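Succinylglutamate desuccinylase/aspartoacylase (Shewanella frigidimarina, PDB 3LWU) probably acts as a zinc-dependent hydrolase of the succinylglutamate desuccinylase/aspartoacylase family, perhaps cleaving ester bonds. Local coordinates at residues A[43-49]-A[85-91]; A[124-128]-A[154-158]; A[185-190]-A[255-259]. One frame throughout, in Å; residues are numbered along the deposited sequence.

Contact 1: residues A[43-49]-A[85-91]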
ATOM      1  N   ILE A  43       2.024  29.387  -2.082  1.00 18.07           N
ATOM      2  CA  ILE A  43       2.630  30.292  -1.132  1.00 18.72           C
ATOM      3  C   ILE A  43       1.796  31.586  -1.118  1.00 18.28           C
ATOM      4  O   ILE A  43       1.453  32.150  -2.174  1.00 18.04           O
ATOM      5  CB  ILE A  43       4.131  30.577  -1.495  1.00 18.82           C
ATOM      6  CG1 ILE A  43       4.945  29.248  -1.580  1.00 18.10           C
ATOM      7  CG2 ILE A  43       4.785  31.547  -0.527  1.00 18.36           C
ATOM      8  CD1 ILE A  43       5.102  28.502  -0.275  1.00 17.92           C
ATOM      9  N   TYR A  44       1.465  32.031   0.100  1.00 17.39           N
ATOM     10  CA  TYR A  44       0.723  33.244   0.350  1.00 16.93           C
ATOM     11  C   TYR A  44       1.612  34.102   1.217  1.00 17.53           C
ATOM     12  O   TYR A  44       2.183  33.630   2.207  1.00 15.98           O
ATOM     13  CB  TYR A  44      -0.582  32.940   1.114  1.00 16.73           C
ATOM     14  CG  TYR A  44      -1.550  32.096   0.336  1.00 15.71           C
ATOM     15  CD1 TYR A  44      -2.345  32.651  -0.647  1.00 17.18           C
ATOM     16  CD2 TYR A  44      -1.638  30.724   0.542  1.00 14.92           C
ATOM     17  CE1 TYR A  44      -3.258  31.859  -1.396  1.00 18.08           C
ATOM     18  CE2 TYR A  44      -2.534  29.921  -0.220  1.00 17.77           C
ATOM     19  CZ  TYR A  44      -3.339  30.511  -1.177  1.00 15.83           C
ATOM     20  OH  TYR A  44      -4.246  29.762  -1.889  1.00 22.56           O
ATOM     21  N   SER A  45       1.715  35.364   0.854  1.00 18.09           N
ATOM     22  CA  SER A  45       2.563  36.284   1.577  1.00 19.55           C
ATOM     23  C   SER A  45       1.797  37.544   1.985  1.00 19.15           C
ATOM     24  O   SER A  45       1.218  38.205   1.134  1.00 19.38           O
ATOM     25  CB  SER A  45       3.780  36.630   0.707  1.00 20.21           C
ATOM     26  OG  SER A  45       4.519  37.661   1.327  1.00 24.79           O
ATOM     27  N   PHE A  46       1.757  37.839   3.291  1.00 18.76           N
ATOM     28  CA  PHE A  46       1.256  39.116   3.773  1.00 18.67           C
ATOM     29  C   PHE A  46       2.469  39.989   4.049  1.00 19.33           C
ATOM     30  O   PHE A  46       3.232  39.736   4.977  1.00 19.77           O
ATOM     31  CB  PHE A  46       0.423  38.951   5.060  1.00 19.27           C
ATOM     32  CG  PHE A  46      -0.963  38.322   4.849  1.00 17.28           C
ATOM     33  CD1 PHE A  46      -1.113  36.975   4.735  1.00 19.21           C
ATOM     34  CD2 PHE A  46      -2.093  39.105   4.792  1.00 17.89           C
ATOM     35  CE1 PHE A  46      -2.369  36.423   4.522  1.00 20.26           C
ATOM     36  CE2 PHE A  46      -3.329  38.574   4.617  1.00 16.03           C
ATOM     37  CZ  PHE A  46      -3.474  37.230   4.471  1.00 17.97           C
HETATM   38  N   MSE A  47       2.670  41.003   3.234  1.00 19.93           N
HETATM   39  CA  MSE A  47       3.848  41.878   3.356  1.00 20.83           C
HETATM   40  C   MSE A  47       3.776  42.659   4.617  1.00 20.29           C
HETATM   41  O   MSE A  47       2.750  43.235   4.880  1.00 18.94           O
HETATM   42  CB  MSE A  47       3.827  42.957   2.309  1.00 21.67           C
HETATM   43  CG  MSE A  47       4.528  42.648   1.049  1.00 27.68           C
HETATM   44 SE   MSE A  47       4.438  44.367   0.084  0.75 36.33          SE
HETATM   45  CE  MSE A  47       3.936  43.387  -1.563  1.00 30.11           C
ATOM     46  N   GLY A  48       4.870  42.749   5.354  1.00 19.82           N
ATOM     47  CA  GLY A  48       4.917  43.615   6.509  1.00 20.69           C
ATOM     48  C   GLY A  48       5.136  45.067   6.093  1.00 21.68           C
ATOM     49  O   GLY A  48       5.810  45.314   5.127  1.00 20.65           O
ATOM     50  N   SER A  49       4.534  46.004   6.820  1.00 23.55           N
ATOM     51  CA  SER A  49       4.673  47.453   6.573  1.00 25.76           C
ATOM     52  C   SER A  49       5.887  48.084   7.263  1.00 27.18           C
ATOM     53  O   SER A  49       6.217  49.211   6.968  1.00 27.30           O
ATOM     54  CB  SER A  49       3.389  48.204   7.010  1.00 25.95           C
ATOM     55  OG  SER A  49       2.995  47.873   8.340  1.00 26.80           O
ATOM     56  N   VAL A  85      -0.350  44.035   9.545  1.00 13.41           N
ATOM     57  CA  VAL A  85       0.805  43.179   9.512  1.00 12.89           C
ATOM     58  C   VAL A  85       2.066  44.045   9.450  1.00 13.07           C
ATOM     59  O   VAL A  85       2.279  44.793   8.497  1.00 12.77           O
ATOM     60  CB  VAL A  85       0.725  42.189   8.318  1.00 13.41           C
ATOM     61  CG1 VAL A  85       1.929  41.243   8.312  1.00 13.50           C
ATOM     62  CG2 VAL A  85      -0.582  41.343   8.383  1.00 11.86           C
ATOM     63  N   LEU A  86       2.889  43.944  10.480  1.00 13.37           N
ATOM     64  CA  LEU A  86       4.125  44.729  10.565  1.00 14.56           C
ATOM     65  C   LEU A  86       5.291  43.962   9.947  1.00 15.01           C
ATOM     66  O   LEU A  86       6.126  44.559   9.245  1.00 15.36           O
ATOM     67  CB  LEU A  86       4.433  45.105  12.011  1.00 14.14           C
ATOM     68  CG  LEU A  86       3.350  45.918  12.745  1.00 14.83           C
ATOM     69  CD1 LEU A  86       3.769  46.149  14.206  1.00 13.42           C
ATOM     70  CD2 LEU A  86       3.059  47.254  12.034  1.00 13.75           C
ATOM     71  N   GLY A  87       5.345  42.654  10.190  1.00 14.90           N
ATOM     72  CA  GLY A  87       6.410  41.831   9.646  1.00 15.36           C
ATOM     73  C   GLY A  87       5.895  40.868   8.609  1.00 15.38           C
ATOM     74  O   GLY A  87       4.739  40.452   8.670  1.00 15.79           O
ATOM     75  N   ASP A  88       6.742  40.483   7.667  1.00 15.22           N
ATOM     76  CA  ASP A  88       6.316  39.569   6.603  1.00 14.75           C
ATOM     77  C   ASP A  88       5.790  38.254   7.207  1.00 14.50           C
ATOM     78  O   ASP A  88       6.395  37.710   8.137  1.00 13.26           O
ATOM     79  CB  ASP A  88       7.479  39.255   5.631  1.00 15.30           C
ATOM     80  CG  ASP A  88       7.829  40.410   4.705  1.00 16.29           C
ATOM     81  OD1 ASP A  88       7.073  41.402   4.558  1.00 13.80           O
ATOM     82  OD2 ASP A  88       8.886  40.288   4.056  1.00 19.92           O
ATOM     83  N   ILE A  89       4.680  37.749   6.651  1.00 13.80           N
ATOM     84  CA  ILE A  89       4.131  36.441   7.007  1.00 13.64           C
ATOM     85  C   ILE A  89       3.968  35.663   5.744  1.00 13.96           C
ATOM     86  O   ILE A  89       3.264  36.088   4.824  1.00 13.88           O
ATOM     87  CB  ILE A  89       2.781  36.506   7.735  1.00 13.62           C
ATOM     88  CG1 ILE A  89       2.903  37.397   8.974  1.00 14.83           C
ATOM     89  CG2 ILE A  89       2.279  35.069   8.160  1.00 13.46           C
ATOM     90  CD1 ILE A  89       1.579  37.649   9.708  1.00 15.68           C
ATOM     91  N   THR A  90       4.641  34.518   5.713  1.00 14.03           N
ATOM     92  CA  THR A  90       4.618  33.627   4.581  1.00 14.67           C
ATOM     93  C   THR A  90       3.966  32.317   5.011  1.00 14.33           C
ATOM     94  O   THR A  90       4.356  31.730   6.012  1.00 13.90           O
ATOM     95  CB  THR A  90       6.036  33.348   4.048  1.00 14.62           C
ATOM     96  OG1 THR A  90       6.665  34.587   3.721  1.00 14.47           O
ATOM     97  CG2 THR A  90       5.959  32.483   2.800  1.00 14.03           C
ATOM     98  N   LEU A  91       2.963  31.869   4.260  1.00 14.47           N
ATOM     99  CA  LEU A  91       2.240  30.675   4.626  1.00 14.56           C
ATOM    100  C   LEU A  91       2.325  29.673   3.481  1.00 15.01           C
ATOM    101  O   LEU A  91       2.118  30.033   2.327  1.00 14.79           O
ATOM    102  CB  LEU A  91       0.782  31.013   4.973  1.00 15.04           C
ATOM    103  CG  LEU A  91       0.702  32.056   6.108  1.00 14.87           C
ATOM    104  CD1 LEU A  91       0.484  33.421   5.476  1.00 14.28           C
ATOM    105  CD2 LEU A  91      -0.431  31.748   7.101  1.00 15.10           C
TER
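Backbone hydrogen bonds pair Tyr44 with Leu91 and Phe46 with Ile89, joining strands 43-46 and 89-91 as antiparallel neighbours at 164°. Within the first pair, Tyr44 N reaches Leu91 O at 3.1 Å and Leu91 N returns to Tyr44 O at 2.8 Å. Within the second, Phe46 N lies 2.8 Å from Ile89 O and Ile89 N 3.0 Å from Phe46 O. Ser45 and Thr90, between them, form a non-hydrogen-bonded pair.

At residues 47-49 and 85-88, side chains join the polar bonding. Asp88 OD1 takes the N-H of Gly48 at 2.7 Å on its anti lone pair, in a nearly straight bond (174°). Val85 O is gripped twice by one residue: Ser49 N at 3.1 Å and, from above the carbonyl plane, Ser49 OG at 3.2 Å. The serine hydroxyl gets there by turning between its own backbone N and carbonyl carbon (chi1 51°). Gly48 fits closely against the 86-87 peptide, where a CB would run into Leu86 O.

Apolar packing divides between the faces. On one, Phe46 brings the edge of its ring, through CD1, to Leu91 CD1 at 4.0 Å, while Val85 CG2 and Ile89 CB approach Phe46 CB; helix 68-80 packs here, Met77 against Phe46 and Leu91, Leu80 against Ile89. Thr90 CG2, facing the other way, meets Ile43 CG2. Tyr44, on the Phe46 face, extends its hydroxyl to a second subunit, hydrogen-bonding Ile343 O and Tyr346 N there. The pairing forms the antiparallel flank of a zinc-carboxypeptidase-like (M14) alpha/beta domain, where 38-46 lies between 24-32 and 89-92.

Contact 2: residues A[124-128]-A[154-158]; sequences YFDHN and LVETC
His127 turns its CG away from its own carbonyl carbon (chi1 -64°), which carries the imidazole toward helix 143-160 and in between Leu154 and Phe125. Phe125, with CG opposite its backbone N (chi1 177°), brings ring atom CD2 over the centre of one imidazole face. Leu154 CD2 lies over the opposite face, 3.6 Å from the His127 ring centroid and almost on the ring normal, a CH-pi contact. The imidazole is thus clasped from both sides, by a methyl and by an aromatic ring atom.

At the imidazole edge, His127 ND1 meets Thr157 OG1 at 2.8 Å, but the bond is weak because its N-H points well off the oxygen (121°). The same hydroxyl has its stronger partner in Met153 O, one turn back along the helix. His127 CE1 comes within 3.1 Å of Leu154 O, the carbonyl that also accepts the helical bond from Cys158 N at 3.3 Å. Here an irregular loop of the catalytic domain, between helices 97-100 and 131-138, is laid against the side of helix 143-160. An Asx turn shapes the loop just beside the histidine: Asp126 OD1 accepts from Asn128 N at 3.1 Å, met from above the carboxylate plane.

Replacing His127 by an alanine would probably open a gap between Leu154 and Phe125 and cost Thr157 OG1 its partner in the loop. The Phe125 ring also passes Thr157 O, with CE2 at 4.1 Å. Outside the pair, His183 brings its ring to that of His127 with planes at a steep angle, and Gln179 of helix 170-182 bonds Phe125 N through OE1.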
ATOM      1  N   TYR A 124      15.136  16.859   6.665  1.00 21.14           N
ATOM      2  CA  TYR A 124      15.674  18.221   6.628  1.00 21.61           C
ATOM      3  C   TYR A 124      17.204  18.201   6.725  1.00 23.02           C
ATOM      4  O   TYR A 124      17.822  17.177   7.075  1.00 22.55           O
ATOM      5  CB  TYR A 124      15.029  19.122   7.690  1.00 20.69           C
ATOM      6  CG  TYR A 124      13.587  19.441   7.356  1.00 20.75           C
ATOM      7  CD1 TYR A 124      13.266  20.460   6.486  1.00 18.26           C
ATOM      8  CD2 TYR A 124      12.550  18.670   7.864  1.00 22.28           C
ATOM      9  CE1 TYR A 124      11.949  20.735   6.160  1.00 20.92           C
ATOM     10  CE2 TYR A 124      11.214  18.922   7.519  1.00 24.16           C
ATOM     11  CZ  TYR A 124      10.933  19.952   6.676  1.00 24.03           C
ATOM     12  OH  TYR A 124       9.645  20.211   6.378  1.00 23.41           O
ATOM     13  N   PHE A 125      17.806  19.314   6.353  1.00 24.60           N
ATOM     14  CA  PHE A 125      19.264  19.390   6.211  1.00 26.99           C
ATOM     15  C   PHE A 125      19.945  19.993   7.450  1.00 28.64           C
ATOM     16  O   PHE A 125      19.598  21.097   7.872  1.00 28.21           O
ATOM     17  CB  PHE A 125      19.619  20.244   4.993  1.00 26.86           C
ATOM     18  CG  PHE A 125      21.105  20.446   4.798  1.00 29.11           C
ATOM     19  CD1 PHE A 125      21.946  19.357   4.649  1.00 31.00           C
ATOM     20  CD2 PHE A 125      21.648  21.726   4.717  1.00 30.40           C
ATOM     21  CE1 PHE A 125      23.305  19.536   4.438  1.00 31.89           C
ATOM     22  CE2 PHE A 125      22.997  21.900   4.513  1.00 32.32           C
ATOM     23  CZ  PHE A 125      23.825  20.795   4.377  1.00 32.39           C
ATOM     24  N   ASP A 126      20.922  19.259   7.981  1.00 30.64           N
ATOM     25  CA  ASP A 126      21.804  19.689   9.077  1.00 32.36           C
ATOM     26  C   ASP A 126      23.049  20.307   8.469  1.00 32.52           C
ATOM     27  O   ASP A 126      23.804  19.638   7.781  1.00 31.31           O
ATOM     28  CB  ASP A 126      22.199  18.444   9.882  1.00 33.46           C
ATOM     29  CG  ASP A 126      23.200  18.727  11.022  1.00 36.63           C
ATOM     30  OD1 ASP A 126      23.641  19.883  11.252  1.00 41.71           O
ATOM     31  OD2 ASP A 126      23.535  17.740  11.713  1.00 40.26           O
ATOM     32  N   HIS A 127      23.267  21.594   8.716  1.00 33.74           N
ATOM     33  CA  HIS A 127      24.373  22.310   8.068  1.00 33.99           C
ATOM     34  C   HIS A 127      25.776  21.928   8.560  1.00 34.67           C
ATOM     35  O   HIS A 127      26.745  22.164   7.837  1.00 34.80           O
ATOM     36  CB  HIS A 127      24.179  23.823   8.199  1.00 34.27           C
ATOM     37  CG  HIS A 127      22.963  24.344   7.493  1.00 33.04           C
ATOM     38  ND1 HIS A 127      23.018  24.938   6.250  1.00 32.78           N
ATOM     39  CD2 HIS A 127      21.661  24.367   7.862  1.00 30.81           C
ATOM     40  CE1 HIS A 127      21.803  25.316   5.889  1.00 30.35           C
ATOM     41  NE2 HIS A 127      20.960  24.974   6.844  1.00 30.43           N
ATOM     42  N   ASN A 128      25.891  21.354   9.762  1.00 35.11           N
ATOM     43  CA  ASN A 128      27.217  21.027  10.357  1.00 35.60           C
ATOM     44  C   ASN A 128      28.195  22.204  10.238  1.00 35.43           C
ATOM     45  O   ASN A 128      29.295  22.061   9.721  1.00 35.01           O
ATOM     46  CB  ASN A 128      27.833  19.761   9.713  1.00 35.77           C
ATOM     47  N   LEU A 154      22.905  30.162   5.721  1.00 22.11           N
ATOM     48  CA  LEU A 154      21.946  29.061   5.884  1.00 21.43           C
ATOM     49  C   LEU A 154      21.067  28.896   4.629  1.00 21.38           C
ATOM     50  O   LEU A 154      20.880  27.762   4.181  1.00 20.33           O
ATOM     51  CB  LEU A 154      21.080  29.189   7.163  1.00 21.05           C
ATOM     52  CG  LEU A 154      21.816  29.147   8.529  1.00 20.53           C
ATOM     53  CD1 LEU A 154      20.912  29.500   9.696  1.00 17.54           C
ATOM     54  CD2 LEU A 154      22.493  27.800   8.804  1.00 17.91           C
ATOM     55  N   VAL A 155      20.573  29.992   4.050  1.00 21.07           N
ATOM     56  CA  VAL A 155      19.799  29.905   2.817  1.00 22.14           C
ATOM     57  C   VAL A 155      20.640  29.341   1.649  1.00 23.21           C
ATOM     58  O   VAL A 155      20.251  28.385   1.021  1.00 23.30           O
ATOM     59  CB  VAL A 155      19.116  31.247   2.455  1.00 22.74           C
ATOM     60  CG1 VAL A 155      18.275  31.119   1.175  1.00 21.50           C
ATOM     61  CG2 VAL A 155      18.224  31.723   3.613  1.00 21.50           C
ATOM     62  N   GLU A 156      21.836  29.861   1.411  1.00 24.79           N
ATOM     63  CA  GLU A 156      22.641  29.435   0.243  1.00 25.58           C
ATOM     64  C   GLU A 156      23.091  27.978   0.284  1.00 25.38           C
ATOM     65  O   GLU A 156      23.080  27.295  -0.752  1.00 23.86           O
ATOM     66  CB  GLU A 156      23.867  30.343   0.061  1.00 26.17           C
ATOM     67  CG  GLU A 156      23.440  31.772  -0.316  1.00 30.75           C
ATOM     68  CD  GLU A 156      24.516  32.842  -0.196  1.00 34.87           C
ATOM     69  OE1 GLU A 156      25.731  32.509  -0.029  1.00 39.58           O
ATOM     70  OE2 GLU A 156      24.122  34.039  -0.281  1.00 38.15           O
ATOM     71  N   THR A 157      23.518  27.521   1.462  1.00 25.15           N
ATOM     72  CA  THR A 157      24.045  26.165   1.608  1.00 25.69           C
ATOM     73  C   THR A 157      22.904  25.160   1.477  1.00 26.67           C
ATOM     74  O   THR A 157      23.077  24.030   1.004  1.00 26.31           O
ATOM     75  CB  THR A 157      24.763  25.959   2.957  1.00 25.53           C
ATOM     76  OG1 THR A 157      23.887  26.359   4.010  1.00 24.94           O
ATOM     77  CG2 THR A 157      26.097  26.763   3.033  1.00 24.31           C
ATOM     78  N   CYS A 158      21.724  25.589   1.895  1.00 27.35           N
ATOM     79  CA  CYS A 158      20.523  24.813   1.677  1.00 28.67           C
ATOM     80  C   CYS A 158      20.172  24.678   0.187  1.00 28.97           C
ATOM     81  O   CYS A 158      19.928  23.572  -0.322  1.00 28.58           O
ATOM     82  CB  CYS A 158      19.389  25.508   2.403  1.00 29.27           C
ATOM     83  SG  CYS A 158      18.382  24.452   3.214  1.00 33.22           S
TER

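Contact 3: residues A[185-190]-A[255-259]; sequences ADIVLD and PVSAF
Val188 and Ala258, Ile187 and Ser257, and Leu189 and Phe259 are the facing pairs of two parallel strands whose directions differ by only 6°. Four backbone hydrogen bonds stitch them in the staggered parallel pattern. Ser257 uses its N-H on Asp186 O and its carbonyl on Val188 N, the latter at 2.9 Å. Phe259 repeats this one step further on, its N bonding Val188 O and its O receiving Asp190 N at 3.0 Å in a nearly straight bond (175°).

Side-chain packing follows the pairing. Leu189 and Phe259 run side by side in the same direction, with Leu189 CD2 pressed to within 3.4 Å of ring atom CD2 of Phe259, a tight contact. Both residues set CG opposite their carbonyl carbon, chi1 being -53° for Leu189, and this keeps them alongside. On the other face Val188 CB and Ala258 CB approach to 4.1 Å. Where the strands begin, a water donates to both Asp186 O, at 2.7 Å, and Pro255 O, bridging the splayed chains; Val256 CG1 also rests near Asp186 O.

Parallel strands like these are the core of the zinc-carboxypeptidase-like alpha/beta domain: 187-194 runs between 56-60 and 257-263. The strand leads directly into the metal site, since His192, a zinc ligand, follows two residues after Asp190.

Further out, Phe214 and Tyr284 meet the Phe259 ring edge-to-face, and Ser257 OG bonds Asp207 OD2. Asp186 OD2 takes the N-H of Ser55, tying the start of the strand to the residue just before strand 56-60. Asp190 receives Gln59 NE2 on OD1, while its OD2 and His192 NE2 share a weak hydrogen bond, placing this carboxylate in the second shell of the zinc.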
ATOM      1  N   ALA A 185      13.015  33.347   7.711  1.00 17.04           N
ATOM      2  CA  ALA A 185      12.104  33.901   8.714  1.00 17.51           C
ATOM      3  C   ALA A 185      12.706  33.963  10.136  1.00 17.56           C
ATOM      4  O   ALA A 185      13.595  33.196  10.476  1.00 18.48           O
ATOM      5  CB  ALA A 185      10.829  33.127   8.736  1.00 15.74           C
ATOM      6  N   ASP A 186      12.185  34.855  10.966  1.00 17.53           N
ATOM      7  CA  ASP A 186      12.608  34.945  12.375  1.00 17.57           C
ATOM      8  C   ASP A 186      11.863  33.947  13.260  1.00 16.60           C
ATOM      9  O   ASP A 186      12.322  33.588  14.363  1.00 16.71           O
ATOM     10  CB  ASP A 186      12.349  36.358  12.905  1.00 18.25           C
ATOM     11  CG  ASP A 186      13.187  37.402  12.197  1.00 20.26           C
ATOM     12  OD1 ASP A 186      14.422  37.368  12.369  1.00 27.53           O
ATOM     13  OD2 ASP A 186      12.628  38.249  11.458  1.00 20.94           O
ATOM     14  N   ILE A 187      10.694  33.544  12.785  1.00 14.87           N
ATOM     15  CA  ILE A 187       9.773  32.700  13.507  1.00 14.51           C
ATOM     16  C   ILE A 187       9.270  31.669  12.530  1.00 14.29           C
ATOM     17  O   ILE A 187       8.807  32.028  11.442  1.00 13.49           O
ATOM     18  CB  ILE A 187       8.552  33.503  14.018  1.00 14.61           C
ATOM     19  CG1 ILE A 187       8.993  34.520  15.076  1.00 14.01           C
ATOM     20  CG2 ILE A 187       7.503  32.555  14.617  1.00 12.48           C
ATOM     21  CD1 ILE A 187       8.042  35.753  15.203  1.00 13.21           C
ATOM     22  N   VAL A 188       9.395  30.400  12.901  1.00 14.56           N
ATOM     23  CA  VAL A 188       8.980  29.289  12.044  1.00 13.94           C
ATOM     24  C   VAL A 188       7.945  28.458  12.801  1.00 14.80           C
ATOM     25  O   VAL A 188       8.192  28.066  13.929  1.00 14.43           O
ATOM     26  CB  VAL A 188      10.177  28.383  11.669  1.00 14.12           C
ATOM     27  CG1 VAL A 188       9.694  27.040  10.986  1.00 11.28           C
ATOM     28  CG2 VAL A 188      11.151  29.148  10.794  1.00 11.78           C
ATOM     29  N   LEU A 189       6.787  28.225  12.179  1.00 15.06           N
ATOM     30  CA  LEU A 189       5.749  27.372  12.743  1.00 15.36           C
ATOM     31  C   LEU A 189       5.486  26.260  11.753  1.00 15.73           C
ATOM     32  O   LEU A 189       5.055  26.521  10.601  1.00 16.10           O
ATOM     33  CB  LEU A 189       4.461  28.139  13.006  1.00 15.04           C
ATOM     34  CG  LEU A 189       4.560  29.421  13.845  1.00 16.64           C
ATOM     35  CD1 LEU A 189       3.204  30.143  13.846  1.00 18.69           C
ATOM     36  CD2 LEU A 189       5.063  29.170  15.249  1.00 16.68           C
ATOM     37  N   ASP A 190       5.744  25.028  12.192  1.00 15.71           N
ATOM     38  CA  ASP A 190       5.462  23.823  11.404  1.00 16.60           C
ATOM     39  C   ASP A 190       4.230  23.190  12.001  1.00 15.85           C
ATOM     40  O   ASP A 190       4.262  22.750  13.135  1.00 17.16           O
ATOM     41  CB  ASP A 190       6.649  22.866  11.475  1.00 16.54           C
ATOM     42  CG  ASP A 190       6.589  21.748  10.456  1.00 18.17           C
ATOM     43  OD1 ASP A 190       5.719  21.764   9.562  1.00 17.93           O
ATOM     44  OD2 ASP A 190       7.446  20.814  10.565  1.00 20.44           O
ATOM     45  N   PRO A 255      18.345  34.275  18.155  1.00 23.85           N
ATOM     46  CA  PRO A 255      17.603  35.168  17.251  1.00 23.55           C
ATOM     47  C   PRO A 255      16.412  34.529  16.521  1.00 22.64           C
ATOM     48  O   PRO A 255      15.594  35.238  15.986  1.00 23.17           O
ATOM     49  CB  PRO A 255      18.657  35.571  16.208  1.00 23.86           C
ATOM     50  CG  PRO A 255      19.974  35.191  16.808  1.00 23.99           C
ATOM     51  CD  PRO A 255      19.701  34.001  17.652  1.00 23.72           C
ATOM     52  N   VAL A 256      16.325  33.208  16.474  1.00 21.63           N
ATOM     53  CA  VAL A 256      15.229  32.559  15.772  1.00 20.73           C
ATOM     54  C   VAL A 256      14.425  31.741  16.772  1.00 20.28           C
ATOM     55  O   VAL A 256      14.970  31.246  17.769  1.00 20.34           O
ATOM     56  CB  VAL A 256      15.768  31.729  14.575  1.00 21.03           C
ATOM     57  CG1 VAL A 256      14.739  30.807  14.017  1.00 19.86           C
ATOM     58  CG2 VAL A 256      16.271  32.690  13.467  1.00 21.15           C
ATOM     59  N   SER A 257      13.123  31.681  16.522  1.00 19.39           N
ATOM     60  CA  SER A 257      12.198  30.830  17.252  1.00 19.68           C
ATOM     61  C   SER A 257      11.599  29.827  16.280  1.00 19.21           C
ATOM     62  O   SER A 257      11.178  30.221  15.202  1.00 19.83           O
ATOM     63  CB  SER A 257      11.069  31.685  17.864  1.00 19.10           C
ATOM     64  OG  SER A 257      11.564  32.438  18.965  1.00 21.09           O
ATOM     65  N   ALA A 258      11.526  28.549  16.662  1.00 19.15           N
ATOM     66  CA  ALA A 258      10.826  27.523  15.849  1.00 18.94           C
ATOM     67  C   ALA A 258      10.001  26.611  16.745  1.00 19.36           C
ATOM     68  O   ALA A 258      10.440  26.247  17.843  1.00 20.69           O
ATOM     69  CB  ALA A 258      11.803  26.728  15.034  1.00 18.33           C
ATOM     70  N   PHE A 259       8.788  26.290  16.301  1.00 20.05           N
ATOM     71  CA  PHE A 259       7.848  25.437  17.048  1.00 20.02           C
ATOM     72  C   PHE A 259       7.153  24.474  16.104  1.00 20.32           C
ATOM     73  O   PHE A 259       6.847  24.841  14.969  1.00 19.92           O
ATOM     74  CB  PHE A 259       6.737  26.274  17.701  1.00 20.05           C
ATOM     75  CG  PHE A 259       7.227  27.467  18.426  1.00 19.52           C
ATOM     76  CD1 PHE A 259       7.585  27.388  19.770  1.00 20.58           C
ATOM     77  CD2 PHE A 259       7.330  28.677  17.789  1.00 18.69           C
ATOM     78  CE1 PHE A 259       8.057  28.470  20.426  1.00 20.23           C
ATOM     79  CE2 PHE A 259       7.808  29.757  18.448  1.00 18.78           C
ATOM     80  CZ  PHE A 259       8.163  29.666  19.767  1.00 20.06           C
TER
HETATM   81  O   HOH W   1      12.640  35.028  16.659  1.00 14.12           O

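Contacts 1 and 3 belong to the same run of strands: 56-60 separates 89-92 from 187-194, and the two centres lie 14 Å apart. Contact 2 packs outside those strands, its nearest atoms about 5 Å from contact 3 and about 12 Å from contact 1. Gln59 on strand 56-60 connects contacts 2 and 3, its NE2 bonding both Tyr124 OH and Asp190 OD1, while Trp238 of helix 230-247 touches Leu154 as well as Pro255 and Val256. Of the three, contact 3 comes nearest the metal: the nearest side-chain atom of Asp190 is about 7 Å from the zinc held by His63, Glu66 and His192. Contacts 1 and 2 lie away from it.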